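Side-chain contact in mucus binding proteinn (Lactobacillus reuteri, PDB 4MT5), which probably binds mucin in gastrointestinal mucus through cell-surface repeats, of which this chain is the fifth: residues Y95-E98 against N99-V103. Residues are numbered along the deposited sequence; the frame is centred on the assembly and turned at random.
Sequences YVDE and NNQTV
The carboxylate of Asp97 has the backbone N and CB of Gln101, together with Val103 CG1, over one face, while Asn99 N approaches Asp97 OD1 from the opposite side of the plane, tilted out of it. Gln101 N donates to Asp97 OD1 from well above the carboxylate, 63° out of its plane. A weak bond from Asn99 N meets Asp97 OD1 at 2.6 Å. Asp97 CG sits between its own backbone N and carbonyl carbon (chi1 62°), which swings the group inward over the bend. Asp97 OD2 rests on Gln101 CB at 3.6 Å, and the Asp97 and Gln101 side chains point the same way, their flat ends only 19° from parallel. The backbone beneath is a type I beta turn from Asp97 to Asn100, closed by a weak bond from Asn100 N to Asp97 O (3.3 Å). It forms the end of a hairpin joining strands 85-96 and 104-120 in the Muc B2-like domain, part of a repeat with the ubiquitin-like beta-grasp fold. Asn100 turns its amide OD1 to Val96 CG1, and Val96 CA offers a C-H contact to Gln101 O (3.1 Å). Nearer the strands, a nearly straight bond links Val103 N to Tyr95 O (3.0 Å). Val103 CG2 meets Tyr95 CB at 4.1 Å, whereas the tyrosine side chain extends away from the turn, touching Val178 of strand 174-182 and Ser107 of strand 104-120.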
loop_
_atom_site.group_PDB
_atom_site.type_symbol
_atom_site.label_atom_id
_atom_site.label_comp_id
_atom_site.label_asym_id
_atom_site.label_seq_id
_atom_site.Cartn_x
_atom_site.Cartn_y
_atom_site.Cartn_z
ATOM N N TYR A 95 33.898 9.680 14.892
ATOM C CA TYR A 95 35.006 10.586 15.157
ATOM C C TYR A 95 36.166 9.850 15.856
ATOM O O TYR A 95 36.068 9.504 17.031
ATOM C CB TYR A 95 34.529 11.772 16.007
ATOM C CG TYR A 95 33.384 12.580 15.416
ATOM C CD1 TYR A 95 33.603 13.499 14.395
ATOM C CD2 TYR A 95 32.084 12.439 15.898
ATOM C CE1 TYR A 95 32.554 14.250 13.861
ATOM C CE2 TYR A 95 31.028 13.185 15.371
ATOM C CZ TYR A 95 31.272 14.088 14.354
ATOM O OH TYR A 95 30.230 14.825 13.832
ATOM N N VAL A 96 37.267 9.619 15.140
ATOM C CA VAL A 96 38.372 8.816 15.679
ATOM C C VAL A 96 39.731 9.520 15.684
ATOM O O VAL A 96 39.804 10.742 15.580
ATOM C CB VAL A 96 38.515 7.485 14.917
ATOM C CG1 VAL A 96 37.268 6.647 15.091
ATOM C CG2 VAL A 96 38.783 7.740 13.445
ATOM N N ASP A 97 40.801 8.732 15.820
ATOM C CA ASP A 97 42.184 9.226 15.695
ATOM C C ASP A 97 43.066 8.331 14.805
ATOM O O ASP A 97 42.566 7.630 13.924
ATOM C CB ASP A 97 42.827 9.443 17.074
ATOM C CG ASP A 97 42.939 8.158 17.897
ATOM O OD1 ASP A 97 43.154 7.067 17.318
ATOM O OD2 ASP A 97 42.833 8.250 19.142
ATOM N N GLU A 98 44.374 8.346 15.043
ATOM C CA GLU A 98 45.311 7.564 14.236
ATOM C C GLU A 98 45.159 6.075 14.507
ATOM O O GLU A 98 45.327 5.240 13.609
ATOM C CB GLU A 98 46.750 7.988 14.531
ATOM C CG GLU A 98 46.964 9.491 14.559
ATOM C CD GLU A 98 46.888 10.122 13.183
ATOM O OE1 GLU A 98 46.791 9.381 12.178
ATOM O OE2 GLU A 98 46.935 11.368 13.108
ATOM N N ASN A 99 44.844 5.755 15.760
ATOM C CA ASN A 99 44.661 4.373 16.191
ATOM C C ASN A 99 43.208 3.921 16.066
ATOM O O ASN A 99 42.828 2.897 16.637
ATOM C CB ASN A 99 45.116 4.190 17.645
ATOM C CG ASN A 99 46.416 4.919 17.956
ATOM O OD1 ASN A 99 47.135 5.369 17.050
ATOM N ND2 ASN A 99 46.727 5.037 19.250
ATOM N N ASN A 100 42.411 4.689 15.322
ATOM C CA ASN A 100 40.980 4.434 15.184
ATOM C C ASN A 100 40.319 4.206 16.551
ATOM O O ASN A 100 39.712 3.163 16.805
ATOM C CB ASN A 100 40.724 3.257 14.229
ATOM C CG ASN A 100 39.250 3.118 13.827
ATOM O OD1 ASN A 100 38.359 3.651 14.479
ATOM N ND2 ASN A 100 39.000 2.383 12.748
ATOM N N GLN A 101 40.465 5.192 17.431
ATOM C CA GLN A 101 39.883 5.145 18.766
ATOM C C GLN A 101 38.916 6.321 18.950
ATOM O O GLN A 101 39.116 7.387 18.364
ATOM C CB GLN A 101 40.994 5.186 19.824
ATOM C CG GLN A 101 41.912 3.964 19.844
ATOM C CD GLN A 101 41.523 2.946 20.909
ATOM O OE1 GLN A 101 41.321 3.289 22.079
ATOM N NE2 GLN A 101 41.411 1.687 20.504
ATOM N N THR A 102 37.881 6.128 19.769
ATOM C CA THR A 102 36.806 7.125 19.938
ATOM C C THR A 102 37.266 8.450 20.573
ATOM O O THR A 102 37.629 8.474 21.752
ATOM C CB THR A 102 35.609 6.553 20.781
ATOM O OG1 THR A 102 35.053 5.397 20.138
ATOM C CG2 THR A 102 34.514 7.599 20.962
ATOM N N VAL A 103 37.225 9.546 19.806
ATOM C CA VAL A 103 37.592 10.873 20.334
ATOM C C VAL A 103 36.390 11.789 20.603
ATOM O O VAL A 103 36.479 12.715 21.414
ATOM C CB VAL A 103 38.641 11.610 19.446
ATOM C CG1 VAL A 103 39.895 10.773 19.309
ATOM C CG2 VAL A 103 38.073 11.942 18.068
#